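Local coordinates for protein putative ABC transporter subunit, substrate-binding component (Rhodopseudomonas palustris, PDB 4EVQ) that binds 4-hydroxybenzoate and, as the substrate-binding component of an ABC transporter, probably delivers such lignin-derived aromatic compounds for uptake, at residues A[20-26]-A[58-64]; A[32-36]-A[287-291]; A[82-86]-A[106-110]; A[86-92]-A[110-116]. Where two conformers were deposited one is given. Residues are numbered along the deposited sequence.

Contact 1 of 4, residues A[20-26]-A[58-64]; sequences GLLLPYS and FVKVDDE
Strands 20-23 and 58-62 run parallel, their short axes 4.7 Å apart at closest approach and 23° from perfect alignment, in the register Gly20-Val59, Leu21-Lys60, Leu22-Val61, Leu23-Asp62. Phe58, chi1 m, starts the second segment with its CD1 3.7 Å from Leu21 CG; both side chains also lean on Leu40 of helix 30-46. Val59 O accepts from Leu21 N at 2.8 Å. Lys60 shares the sheet face of Leu21 and Leu23, its CB 3.7 Å from Tyr25 CE2, while its amine leads off to a salt bridge with Glu41. Val61 continues the parallel ladder: Val61 N donates to Leu21 O at 2.8 Å. Val61 O accepts from Leu23 N at 3.1 Å, and on the opposite face Val61 CG1 meets Leu22 CD1 at 3.7 Å. This pairing belongs to the N-terminal sheet of a periplasmic binding protein, in which strand 17-23 lies between 54-62 and 85-88. Asp62, chi1 t, turns its carboxylate back over the strand end: OD1 accepts from Tyr25 N at 2.9 Å and from Glu64 N at 3.0 Å, the latter forming an Asx turn, and OD2 accepts from Ser26 OG at 2.7 Å. Asp63 N reaches Leu23 O at 3.0 Å; Asp63 CB lies 3.7 Å from Leu22 CD1, and with chi1 p its carboxylate hydrogen-bonds Thr89 through OD2. Glu64, with phi +57°, directs its carboxylate to Lys69.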
loop_
_atom_site.group_PDB
_atom_site.type_symbol
_atom_site.label_atom_id
_atom_site.label_comp_id
_atom_site.label_asym_id
_atom_site.label_seq_id
_atom_site.Cartn_x
_atom_site.Cartn_y
_atom_site.Cartn_z
ATOM N N GLY A 20 -6.811 -17.580 2.586
ATOM C CA GLY A 20 -6.311 -17.119 3.854
ATOM C C GLY A 20 -5.965 -15.658 3.799
ATOM O O GLY A 20 -5.244 -15.264 2.891
ATOM N N LEU A 21 -6.488 -14.877 4.723
ATOM C CA LEU A 21 -6.257 -13.435 4.777
ATOM C C LEU A 21 -5.517 -13.147 6.011
ATOM O O LEU A 21 -6.077 -13.268 7.112
ATOM C CB LEU A 21 -7.526 -12.614 4.789
ATOM C CG LEU A 21 -8.505 -12.692 3.671
ATOM C CD1 LEU A 21 -9.547 -11.558 3.807
ATOM C CD2 LEU A 21 -7.773 -12.526 2.362
ATOM N N LEU A 22 -4.264 -12.777 5.897
ATOM C CA LEU A 22 -3.459 -12.365 7.033
ATOM C C LEU A 22 -3.361 -10.858 6.994
ATOM O O LEU A 22 -2.686 -10.298 6.119
ATOM C CB LEU A 22 -2.061 -12.990 6.946
ATOM C CG LEU A 22 -1.106 -12.709 8.106
ATOM C CD1 LEU A 22 -1.602 -13.374 9.392
ATOM C CD2 LEU A 22 0.354 -13.122 7.816
ATOM N N LEU A 23 -4.062 -10.202 7.893
ATOM C CA LEU A 23 -4.197 -8.750 7.856
ATOM C C LEU A 23 -4.329 -8.240 9.251
ATOM O O LEU A 23 -4.691 -9.010 10.152
ATOM C CB LEU A 23 -5.423 -8.321 7.027
ATOM C CG LEU A 23 -5.326 -8.537 5.508
ATOM C CD1 LEU A 23 -6.694 -8.331 4.895
ATOM C CD2 LEU A 23 -4.311 -7.560 4.941
ATOM N N PRO A 24 -4.086 -6.933 9.448
ATOM C CA PRO A 24 -4.330 -6.342 10.767
ATOM C C PRO A 24 -5.805 -6.082 10.987
ATOM O O PRO A 24 -6.355 -5.153 10.411
ATOM C CB PRO A 24 -3.515 -5.064 10.739
ATOM C CG PRO A 24 -3.462 -4.685 9.280
ATOM C CD PRO A 24 -3.446 -5.981 8.521
ATOM N N TYR A 25 -6.443 -6.888 11.837
ATOM C CA TYR A 25 -7.846 -6.664 12.205
ATOM C C TYR A 25 -7.935 -5.999 13.580
ATOM O O TYR A 25 -9.017 -5.853 14.123
ATOM C CB TYR A 25 -8.618 -7.983 12.184
ATOM C CG TYR A 25 -8.789 -8.513 10.762
ATOM C CD1 TYR A 25 -9.626 -7.848 9.863
ATOM C CD2 TYR A 25 -8.124 -9.656 10.294
ATOM C CE1 TYR A 25 -9.781 -8.282 8.555
ATOM C CE2 TYR A 25 -8.312 -10.084 8.970
ATOM C CZ TYR A 25 -9.145 -9.373 8.132
ATOM O OH TYR A 25 -9.324 -9.799 6.837
ATOM N N SER A 26 -6.787 -5.736 14.186
ATOM C CA SER A 26 -6.701 -5.000 15.430
ATOM C C SER A 26 -5.488 -4.101 15.342
ATOM O O SER A 26 -4.636 -4.253 14.475
ATOM C CB SER A 26 -6.565 -5.952 16.637
ATOM O OG SER A 26 -5.363 -6.672 16.556
ATOM N N PHE A 58 -13.249 -16.977 3.144
ATOM C CA PHE A 58 -12.119 -16.209 3.665
ATOM C C PHE A 58 -11.829 -16.647 5.087
ATOM O O PHE A 58 -12.709 -16.636 5.949
ATOM C CB PHE A 58 -12.393 -14.700 3.642
ATOM C CG PHE A 58 -12.396 -14.097 2.256
ATOM C CD1 PHE A 58 -11.227 -14.022 1.512
ATOM C CD2 PHE A 58 -13.555 -13.578 1.712
ATOM C CE1 PHE A 58 -11.223 -13.475 0.253
ATOM C CE2 PHE A 58 -13.547 -13.023 0.425
ATOM C CZ PHE A 58 -12.389 -12.963 -0.284
ATOM N N VAL A 59 -10.595 -17.034 5.327
ATOM C CA VAL A 59 -10.135 -17.392 6.642
ATOM C C VAL A 59 -9.313 -16.224 7.127
ATOM O O VAL A 59 -8.170 -16.024 6.677
ATOM C CB VAL A 59 -9.296 -18.674 6.605
ATOM C CG1 VAL A 59 -8.869 -19.029 7.997
ATOM C CG2 VAL A 59 -10.110 -19.809 5.927
ATOM N N LYS A 60 -9.856 -15.445 8.057
ATOM C CA LYS A 60 -9.254 -14.163 8.418
ATOM C C LYS A 60 -8.433 -14.279 9.699
ATOM O O LYS A 60 -8.982 -14.534 10.780
ATOM C CB LYS A 60 -10.372 -13.145 8.593
ATOM C CG LYS A 60 -11.244 -12.976 7.364
ATOM C CD LYS A 60 -12.419 -12.055 7.611
ATOM C CE LYS A 60 -13.176 -11.790 6.328
ATOM N NZ LYS A 60 -14.334 -10.876 6.577
ATOM N N VAL A 61 -7.132 -14.057 9.603
ATOM C CA VAL A 61 -6.208 -14.198 10.718
ATOM C C VAL A 61 -5.641 -12.822 10.996
ATOM O O VAL A 61 -5.088 -12.160 10.114
ATOM C CB VAL A 61 -5.094 -15.207 10.390
ATOM C CG1 VAL A 61 -4.047 -15.266 11.480
ATOM C CG2 VAL A 61 -5.709 -16.604 10.117
ATOM N N ASP A 62 -5.807 -12.367 12.229
ATOM C CA ASP A 62 -5.312 -11.096 12.671
ATOM C C ASP A 62 -3.842 -11.128 12.983
ATOM O O ASP A 62 -3.418 -11.773 13.936
ATOM C CB ASP A 62 -6.052 -10.726 13.947
ATOM C CG ASP A 62 -5.681 -9.335 14.464
ATOM O OD1 ASP A 62 -5.017 -8.530 13.744
ATOM O OD2 ASP A 62 -6.090 -9.042 15.606
ATOM N N ASP A 63 -3.039 -10.405 12.176
ATOM C CA ASP A 63 -1.595 -10.402 12.381
ATOM C C ASP A 63 -1.121 -9.399 13.429
ATOM O O ASP A 63 0.037 -9.408 13.814
ATOM C CB ASP A 63 -0.839 -10.183 11.062
ATOM C CG ASP A 63 -0.839 -8.709 10.578
ATOM O OD1 ASP A 63 -1.433 -7.827 11.153
ATOM O OD2 ASP A 63 -0.178 -8.424 9.580
ATOM N N GLU A 64 -2.031 -8.560 13.910
ATOM C CA GLU A 64 -1.753 -7.554 14.956
ATOM C C GLU A 64 -0.615 -6.582 14.599
ATOM O O GLU A 64 -0.040 -5.953 15.472
ATOM C CB GLU A 64 -1.464 -8.257 16.321
ATOM C CG GLU A 64 -2.559 -9.227 16.744
ATOM C CD GLU A 64 -2.257 -10.089 17.993
ATOM O OE1 GLU A 64 -1.162 -10.005 18.574
ATOM O OE2 GLU A 64 -3.174 -10.819 18.433
#

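Contact 2 of 4, residues A[32-36]-A[287-291]; sequences LGEAI and DVFAV. With PHB (p-hydroxybenzoic acid), chain H.
Both segments are helical: 32-36 lies within helix 30-46, and 288-291 forms the first turn of helix 288-306. The nearest CA atoms are those of Ile36 and Ala290, 4.6 Å apart, and Ala290 CA makes a CA-H...O contact of 3.3 Å with Ala35 O. Small residues permit this approach: Ala35 CB sits 4.4 Å from Ala290 CB and 3.8 Å from Phe289 CB. Asp287, chi1 p, is the N-cap, its OD1 accepting weakly from Phe289 N (3.2 Å) and Ala290 N (3.3 Å). Phe289, chi1 m, offers a ring face to Leu32 (chi1 m, chi2 p) in a CH-pi contact, with Leu32 CG 3.6 Å from the centroid of the Phe289 ring, while Ile36 CG1 packs 3.9 Å from Phe289 CB. Leu32 and Phe289 line the 4-hydroxybenzoate pocket: Leu32 CD2 is 3.7 Å from PHB C3, and PHB O4 lies at the Phe289 ring edge, 3.4 Å from CZ. Phe289 also touches Asn113, and helix 269-282 backs Ala290 and Val291 through Phe278 and Phe274.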
loop_
_atom_site.group_PDB
_atom_site.type_symbol
_atom_site.label_atom_id
_atom_site.label_comp_id
_atom_site.label_asym_id
_atom_site.label_seq_id
_atom_site.Cartn_x
_atom_site.Cartn_y
_atom_site.Cartn_z
ATOM N N LEU A 32 -6.806 -0.152 7.836
ATOM C CA LEU A 32 -6.229 -0.581 6.551
ATOM C C LEU A 32 -6.624 -2.047 6.291
ATOM O O LEU A 32 -6.971 -2.397 5.176
ATOM C CB LEU A 32 -4.701 -0.446 6.563
ATOM C CG LEU A 32 -4.116 0.963 6.412
ATOM C CD1 LEU A 32 -4.526 1.911 7.546
ATOM C CD2 LEU A 32 -2.619 0.881 6.300
ATOM N N GLY A 33 -6.549 -2.905 7.323
ATOM C CA GLY A 33 -7.004 -4.290 7.151
ATOM C C GLY A 33 -8.471 -4.355 6.766
ATOM O O GLY A 33 -8.883 -5.168 5.922
ATOM N N GLU A 34 -9.275 -3.518 7.403
ATOM C CA GLU A 34 -10.685 -3.403 7.073
ATOM C C GLU A 34 -10.897 -2.968 5.608
ATOM O O GLU A 34 -11.703 -3.559 4.882
ATOM C CB GLU A 34 -11.389 -2.410 7.993
ATOM C CG GLU A 34 -12.877 -2.139 7.669
ATOM C CD GLU A 34 -13.457 -1.097 8.593
ATOM O OE1 GLU A 34 -13.066 0.087 8.530
ATOM O OE2 GLU A 34 -14.308 -1.476 9.406
ATOM N N ALA A 35 -10.202 -1.916 5.171
ATOM C CA ALA A 35 -10.365 -1.439 3.794
ATOM C C ALA A 35 -9.972 -2.495 2.747
ATOM O O ALA A 35 -10.657 -2.650 1.744
ATOM C CB ALA A 35 -9.547 -0.169 3.604
ATOM N N ILE A 36 -8.869 -3.176 2.984
ATOM C CA ILE A 36 -8.413 -4.223 2.050
ATOM C C ILE A 36 -9.433 -5.342 1.990
ATOM O O ILE A 36 -9.755 -5.847 0.903
ATOM C CB ILE A 36 -7.023 -4.751 2.480
ATOM C CG1 ILE A 36 -5.960 -3.638 2.277
ATOM C CG2 ILE A 36 -6.655 -6.007 1.699
ATOM C CD1 ILE A 36 -4.675 -3.941 2.987
ATOM N N ASP A 287 -10.472 4.063 -0.327
ATOM C CA ASP A 287 -9.125 4.618 -0.431
ATOM C C ASP A 287 -8.206 3.626 -1.110
ATOM O O ASP A 287 -8.644 2.574 -1.627
ATOM C CB ASP A 287 -8.614 5.084 0.931
ATOM C CG ASP A 287 -8.492 3.979 1.916
ATOM O OD1 ASP A 287 -8.537 2.804 1.559
ATOM O OD2 ASP A 287 -8.364 4.271 3.136
ATOM N N VAL A 288 -6.922 3.948 -1.134
ATOM C CA VAL A 288 -5.951 3.122 -1.876
ATOM C C VAL A 288 -5.927 1.706 -1.361
ATOM O O VAL A 288 -5.675 0.777 -2.141
ATOM C CB VAL A 288 -4.535 3.776 -1.847
ATOM C CG1 VAL A 288 -3.916 3.757 -0.455
ATOM C CG2 VAL A 288 -3.612 3.145 -2.906
ATOM N N PHE A 289 -6.143 1.494 -0.062
ATOM C CA PHE A 289 -6.098 0.163 0.511
ATOM C C PHE A 289 -7.237 -0.659 -0.011
ATOM O O PHE A 289 -7.056 -1.854 -0.378
ATOM C CB PHE A 289 -6.086 0.293 2.042
ATOM C CG PHE A 289 -5.033 1.250 2.527
ATOM C CD1 PHE A 289 -3.703 0.928 2.456
ATOM C CD2 PHE A 289 -5.384 2.469 3.077
ATOM C CE1 PHE A 289 -2.717 1.826 2.843
ATOM C CE2 PHE A 289 -4.445 3.355 3.507
ATOM C CZ PHE A 289 -3.116 3.053 3.383
ATOM N N ALA A 290 -8.430 -0.074 -0.098
ATOM C CA ALA A 290 -9.557 -0.765 -0.719
ATOM C C ALA A 290 -9.303 -1.105 -2.177
ATOM O O ALA A 290 -9.649 -2.213 -2.618
ATOM C CB ALA A 290 -10.804 0.058 -0.587
ATOM N N VAL A 291 -8.674 -0.209 -2.934
ATOM C CA VAL A 291 -8.334 -0.489 -4.309
ATOM C C VAL A 291 -7.399 -1.664 -4.392
ATOM O O VAL A 291 -7.541 -2.532 -5.282
ATOM C CB VAL A 291 -7.674 0.735 -4.950
ATOM C CG1 VAL A 291 -7.134 0.428 -6.337
ATOM C CG2 VAL A 291 -8.650 1.898 -5.055
HETATM C "C1'" PHB H . 4.023 -1.028 5.334
HETATM O "O1'" PHB H . 4.385 -1.376 6.481
HETATM O "O2'" PHB H . 4.540 -1.530 4.259
HETATM C C1 PHB H . 2.963 -0.021 5.119
HETATM C C2 PHB H . 2.014 0.194 6.119
HETATM C C3 PHB H . 1.028 1.150 5.933
HETATM C C4 PHB H . 1.005 1.880 4.790
HETATM C C5 PHB H . 1.920 1.669 3.776
HETATM C C6 PHB H . 2.887 0.727 3.968
HETATM O O4 PHB H . 0.057 2.816 4.593
#

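Contact 3 of 4, residues A[82-86]-A[106-110]; sequences KADVL and GIPTI
Strands 85-88 and 109-111, connected through helix 92-105, form a beta-alpha-beta unit of the N-terminal sheet, and this contact is where the two strands begin side by side. Both segments emerge from helices through a residue of positive phi, Lys82 (+50°) and Gly106 (+96°), and Leu86 pairs with Thr109 in a parallel bridge, CA to CA 4.7 Å. Two backbone hydrogen bonds straddle that bridge: Leu86 N to Pro108 O, 2.9 Å, and Ile110 N to Leu86 O, 2.9 Å. CA-H...O contacts reinforce them, from Val85 CA to Pro108 O at 3.4 Å and from Thr109 CA to Leu86 O at 3.2 Å. Apolar packing centres on Ile107, extended with chi1 and chi2 both t, whose CD1 lies 4.1 Å from Ala83 CB and 4.2 Å from Leu86 CB; Val85 CG2 meets Pro108 CB at 4.3 Å. Leu86 and Thr109 share a face covered by Met98 and Ala102 of helix 92-105, whereas Val85 and Ile110 pack on Leu300 of helix 288-306. Backbone oxygens add van der Waals contacts, Ala83 O 3.3 Å from Ile107 CD1 and Asp84 O 3.4 Å from Pro108 CD. Among the polar side chains, Asp84 takes the backbone N of Lys18 through OD2, and Thr109, chi1 m, turns its OG1 back to donate to Ile107 O at 2.8 Å.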
loop_
_atom_site.group_PDB
_atom_site.type_symbol
_atom_site.label_atom_id
_atom_site.label_comp_id
_atom_site.label_asym_id
_atom_site.label_seq_id
_atom_site.Cartn_x
_atom_site.Cartn_y
_atom_site.Cartn_z
ATOM N N LYS A 82 -4.983 -25.109 5.906
ATOM C CA LYS A 82 -4.834 -25.602 4.525
ATOM C C LYS A 82 -5.378 -24.607 3.503
ATOM O O LYS A 82 -6.123 -24.965 2.596
ATOM C CB LYS A 82 -5.499 -26.986 4.382
ATOM C CG LYS A 82 -4.964 -28.014 5.410
ATOM C CD LYS A 82 -5.693 -29.350 5.324
ATOM C CE LYS A 82 -7.195 -29.229 5.671
ATOM N NZ LYS A 82 -7.792 -30.549 6.052
ATOM N N ALA A 83 -4.927 -23.348 3.587
ATOM C CA ALA A 83 -5.418 -22.369 2.645
ATOM C C ALA A 83 -5.007 -22.762 1.234
ATOM O O ALA A 83 -3.936 -23.299 1.012
ATOM C CB ALA A 83 -4.820 -21.019 2.969
ATOM N N ASP A 84 -5.830 -22.388 0.275
ATOM C CA ASP A 84 -5.508 -22.597 -1.126
ATOM C C ASP A 84 -4.724 -21.433 -1.706
ATOM O O ASP A 84 -3.974 -21.568 -2.674
ATOM C CB ASP A 84 -6.794 -22.782 -1.949
ATOM C CG ASP A 84 -7.558 -24.052 -1.571
ATOM O OD1 ASP A 84 -6.952 -25.154 -1.644
ATOM O OD2 ASP A 84 -8.744 -23.926 -1.204
ATOM N N VAL A 85 -4.945 -20.256 -1.118
ATOM C CA VAL A 85 -4.323 -18.991 -1.549
ATOM C C VAL A 85 -4.088 -18.194 -0.299
ATOM O O VAL A 85 -4.856 -18.325 0.655
ATOM C CB VAL A 85 -5.286 -18.178 -2.482
ATOM C CG1 VAL A 85 -4.711 -16.787 -2.860
ATOM C CG2 VAL A 85 -5.611 -19.007 -3.768
ATOM N N LEU A 86 -3.009 -17.419 -0.295
ATOM C CA LEU A 86 -2.654 -16.555 0.826
ATOM C C LEU A 86 -2.611 -15.093 0.392
ATOM O O LEU A 86 -1.983 -14.759 -0.609
ATOM C CB LEU A 86 -1.286 -16.953 1.365
ATOM C CG LEU A 86 -0.664 -16.125 2.479
ATOM C CD1 LEU A 86 -1.487 -16.206 3.739
ATOM C CD2 LEU A 86 0.738 -16.656 2.737
ATOM N N GLY A 106 5.156 -22.470 -2.067
ATOM C CA GLY A 106 4.589 -22.418 -3.395
ATOM C C GLY A 106 3.128 -21.993 -3.482
ATOM O O GLY A 106 2.615 -21.777 -4.548
ATOM N N ILE A 107 2.433 -21.896 -2.354
ATOM C CA ILE A 107 1.062 -21.440 -2.350
ATOM C C ILE A 107 0.931 -20.070 -3.082
ATOM O O ILE A 107 1.749 -19.142 -2.880
ATOM C CB ILE A 107 0.536 -21.291 -0.885
ATOM C CG1 ILE A 107 -0.936 -20.913 -0.839
ATOM C CG2 ILE A 107 1.380 -20.249 -0.113
ATOM C CD1 ILE A 107 -1.533 -21.054 0.595
ATOM N N PRO A 108 -0.112 -19.907 -3.916
ATOM C CA PRO A 108 -0.294 -18.575 -4.554
ATOM C C PRO A 108 -0.480 -17.540 -3.471
ATOM O O PRO A 108 -1.297 -17.695 -2.560
ATOM C CB PRO A 108 -1.574 -18.755 -5.367
ATOM C CG PRO A 108 -1.598 -20.291 -5.695
ATOM C CD PRO A 108 -1.093 -20.902 -4.413
ATOM N N THR A 109 0.319 -16.482 -3.575
ATOM C CA THR A 109 0.432 -15.448 -2.521
ATOM C C THR A 109 0.335 -14.067 -3.134
ATOM O O THR A 109 1.101 -13.730 -4.037
ATOM C CB THR A 109 1.767 -15.609 -1.796
ATOM O OG1 THR A 109 1.819 -16.896 -1.194
ATOM C CG2 THR A 109 1.947 -14.556 -0.711
ATOM N N ILE A 110 -0.574 -13.258 -2.618
ATOM C CA ILE A 110 -0.743 -11.888 -3.079
ATOM C C ILE A 110 -0.593 -10.934 -1.883
ATOM O O ILE A 110 -1.287 -11.062 -0.897
ATOM C CB ILE A 110 -2.127 -11.691 -3.765
ATOM C CG1 ILE A 110 -2.349 -12.746 -4.848
ATOM C CG2 ILE A 110 -2.287 -10.257 -4.231
ATOM C CD1 ILE A 110 -3.800 -12.794 -5.330
#

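Contact 4 of 4, residues A[86-92]-A[110-116]; sequences LIGTVHS and IVPNAGA. With PHB (p-hydroxybenzoic acid), chain H.
Leu86 O accepts from Ile110 N at 2.9 Å, opening a parallel pairing. Ile87 bridges Ile110, CA to CA 4.8 Å; with chi1 m it sets CG1 4.2 Å from Ile110 CB and CG2 3.9 Å from Pro112 CG. Gly88 N donates to Ile110 O at 3.0 Å, and Gly88 O meets Val111 CA in a 3.2 Å CA-H...O contact. Gly88, extended at phi/psi 174°/165°, precedes a cis peptide bond to Thr89. Beyond the strands the chains stay together as loops: Thr89 O receives Ala114 N at 2.9 Å, while Thr89 OG1 bonds to Asp63. Val90 O accepts from Asn113 ND2 at 3.1 Å; Asn113 OD1 is held by Gln292. His91, chi1 t, is the N-cap of helix 92-105, its ND1 bonding weakly to Gly93 N and Val94 N, and its ring stacks on Tyr161. Ser92 begins the helix, with CA 3.9 Å from Ala114 CB. The loops after the two strands form part of the 4-hydroxybenzoate pocket: Ser92 N donates to PHB O1' at 2.8 Å, and PHB O2' receives Ser92 OG at 2.6 Å and Gly115 N at 3.0 Å. The carboxylate is thus gripped by the amide and hydroxyl of Ser92 at a helix N-terminus and by the loop amide of Gly115, a setting suited to an anion without a positively charged side chain from either segment.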
loop_
_atom_site.group_PDB
_atom_site.type_symbol
_atom_site.label_atom_id
_atom_site.label_comp_id
_atom_site.label_asym_id
_atom_site.label_seq_id
_atom_site.Cartn_x
_atom_site.Cartn_y
_atom_site.Cartn_z
ATOM N N LEU A 86 -3.009 -17.419 -0.295
ATOM C CA LEU A 86 -2.654 -16.555 0.826
ATOM C C LEU A 86 -2.611 -15.093 0.392
ATOM O O LEU A 86 -1.983 -14.759 -0.609
ATOM C CB LEU A 86 -1.286 -16.953 1.365
ATOM C CG LEU A 86 -0.664 -16.125 2.479
ATOM C CD1 LEU A 86 -1.487 -16.206 3.739
ATOM C CD2 LEU A 86 0.738 -16.656 2.737
ATOM N N ILE A 87 -3.356 -14.262 1.095
ATOM C CA ILE A 87 -3.382 -12.812 0.818
ATOM C C ILE A 87 -3.013 -12.070 2.102
ATOM O O ILE A 87 -3.701 -12.169 3.117
ATOM C CB ILE A 87 -4.738 -12.341 0.248
ATOM C CG1 ILE A 87 -5.054 -13.101 -1.040
ATOM C CG2 ILE A 87 -4.745 -10.808 0.047
ATOM C CD1 ILE A 87 -6.382 -12.757 -1.632
ATOM N N GLY A 88 -1.913 -11.331 2.068
ATOM C CA GLY A 88 -1.521 -10.500 3.207
ATOM C C GLY A 88 -0.169 -9.908 2.929
ATOM O O GLY A 88 0.504 -10.267 1.946
ATOM N N THR A 89 0.259 -8.890 3.681
ATOM C CA THR A 89 -0.463 -8.186 4.712
ATOM C C THR A 89 -0.179 -6.682 4.583
ATOM O O THR A 89 0.267 -6.230 3.506
ATOM C CB THR A 89 -0.082 -8.739 6.069
ATOM O OG1 THR A 89 -0.843 -8.047 7.105
ATOM C CG2 THR A 89 1.398 -8.586 6.365
ATOM N N VAL A 90 -0.422 -5.906 5.629
ATOM C CA VAL A 90 -0.168 -4.463 5.651
ATOM C C VAL A 90 1.208 -4.048 6.062
ATOM O O VAL A 90 1.860 -3.297 5.346
ATOM C CB VAL A 90 -1.221 -3.767 6.558
ATOM C CG1 VAL A 90 -0.884 -2.298 6.816
ATOM C CG2 VAL A 90 -2.618 -3.873 5.919
ATOM N N HIS A 91 1.671 -4.525 7.202
ATOM C CA HIS A 91 2.945 -4.097 7.810
ATOM C C HIS A 91 4.123 -4.837 7.169
ATOM O O HIS A 91 4.104 -6.059 7.079
ATOM C CB HIS A 91 2.832 -4.388 9.316
ATOM C CG HIS A 91 3.999 -3.952 10.153
ATOM N ND1 HIS A 91 5.223 -4.586 10.135
ATOM C CD2 HIS A 91 4.075 -3.033 11.142
ATOM C CE1 HIS A 91 6.014 -4.047 11.047
ATOM N NE2 HIS A 91 5.349 -3.086 11.659
ATOM N N SER A 92 5.103 -4.092 6.699
ATOM C CA SER A 92 6.216 -4.671 5.965
ATOM C C SER A 92 7.018 -5.678 6.738
ATOM O O SER A 92 7.536 -6.614 6.153
ATOM C CB SER A 92 7.175 -3.585 5.487
ATOM O OG SER A 92 6.742 -2.943 4.314
ATOM N N ILE A 110 -0.574 -13.258 -2.618
ATOM C CA ILE A 110 -0.743 -11.888 -3.079
ATOM C C ILE A 110 -0.593 -10.934 -1.883
ATOM O O ILE A 110 -1.287 -11.062 -0.897
ATOM C CB ILE A 110 -2.127 -11.691 -3.765
ATOM C CG1 ILE A 110 -2.349 -12.746 -4.848
ATOM C CG2 ILE A 110 -2.287 -10.257 -4.231
ATOM C CD1 ILE A 110 -3.800 -12.794 -5.330
ATOM N N VAL A 111 0.331 -10.004 -2.015
ATOM C CA VAL A 111 0.564 -8.955 -1.011
ATOM C C VAL A 111 -0.253 -7.749 -1.403
ATOM O O VAL A 111 0.007 -7.141 -2.436
ATOM C CB VAL A 111 2.041 -8.620 -0.946
ATOM C CG1 VAL A 111 2.303 -7.485 0.052
ATOM C CG2 VAL A 111 2.861 -9.821 -0.588
ATOM N N PRO A 112 -1.222 -7.355 -0.570
ATOM C CA PRO A 112 -2.185 -6.316 -0.960
ATOM C C PRO A 112 -1.852 -4.939 -0.344
ATOM O O PRO A 112 -2.663 -4.038 -0.422
ATOM C CB PRO A 112 -3.501 -6.848 -0.384
ATOM C CG PRO A 112 -3.089 -7.422 0.896
ATOM C CD PRO A 112 -1.727 -8.043 0.625
ATOM N N ASN A 113 -0.732 -4.840 0.345
ATOM C CA ASN A 113 -0.279 -3.518 0.776
ATOM C C ASN A 113 1.227 -3.435 1.057
ATOM O O ASN A 113 1.922 -2.623 0.447
ATOM C CB ASN A 113 -0.984 -3.003 2.054
ATOM C CG ASN A 113 -0.543 -1.582 2.367
ATOM O OD1 ASN A 113 -0.902 -0.657 1.637
ATOM N ND2 ASN A 113 0.326 -1.429 3.379
ATOM N N ALA A 114 1.742 -4.249 1.978
ATOM C CA ALA A 114 3.116 -4.097 2.462
ATOM C C ALA A 114 4.074 -3.771 1.345
ATOM O O ALA A 114 4.193 -4.529 0.374
ATOM C CB ALA A 114 3.589 -5.348 3.198
ATOM N N GLY A 115 4.793 -2.690 1.489
ATOM C CA GLY A 115 5.707 -2.205 0.468
ATOM C C GLY A 115 7.097 -2.724 0.522
ATOM O O GLY A 115 7.924 -2.325 -0.328
ATOM N N ALA A 116 7.390 -3.634 1.439
ATOM C CA ALA A 116 8.772 -4.050 1.681
ATOM C C ALA A 116 9.504 -4.271 0.370
ATOM O O ALA A 116 9.089 -5.103 -0.455
ATOM C CB ALA A 116 8.782 -5.326 2.526
HETATM C "C1'" PHB H . 4.023 -1.028 5.334
HETATM O "O1'" PHB H . 4.385 -1.376 6.481
HETATM O "O2'" PHB H . 4.540 -1.530 4.259
HETATM C C1 PHB H . 2.963 -0.021 5.119
HETATM C C2 PHB H . 2.014 0.194 6.119
HETATM C C3 PHB H . 1.028 1.150 5.933
HETATM C C4 PHB H . 1.005 1.880 4.790
HETATM C C5 PHB H . 1.920 1.669 3.776
HETATM C C6 PHB H . 2.887 0.727 3.968
HETATM O O4 PHB H . 0.057 2.816 4.593
#

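In the fold
From the N terminus, strand 17-23 enters contact 1, which closes the loop through helix 30-46 when strand 54-62 pairs beside it. Helix 30-46 opens contact 2 within that loop, so the two cross; contact 2 closes only about 250 residues later, on helix 288-306. Contacts 3 and 4 follow contact 1 in series and fall wholly within the span of contact 2. They cross each other as successive parts of one strand pair, sharing Leu86 and Ile110. Strand 17-23 joins contact 1 to both through backbone hydrogen bonds of Gly20 with Val85 and Ile87. At the sheet's C-terminal edge, Val90 meets Leu32 and Ile36, and contacts 2 and 4 both touch the ligand.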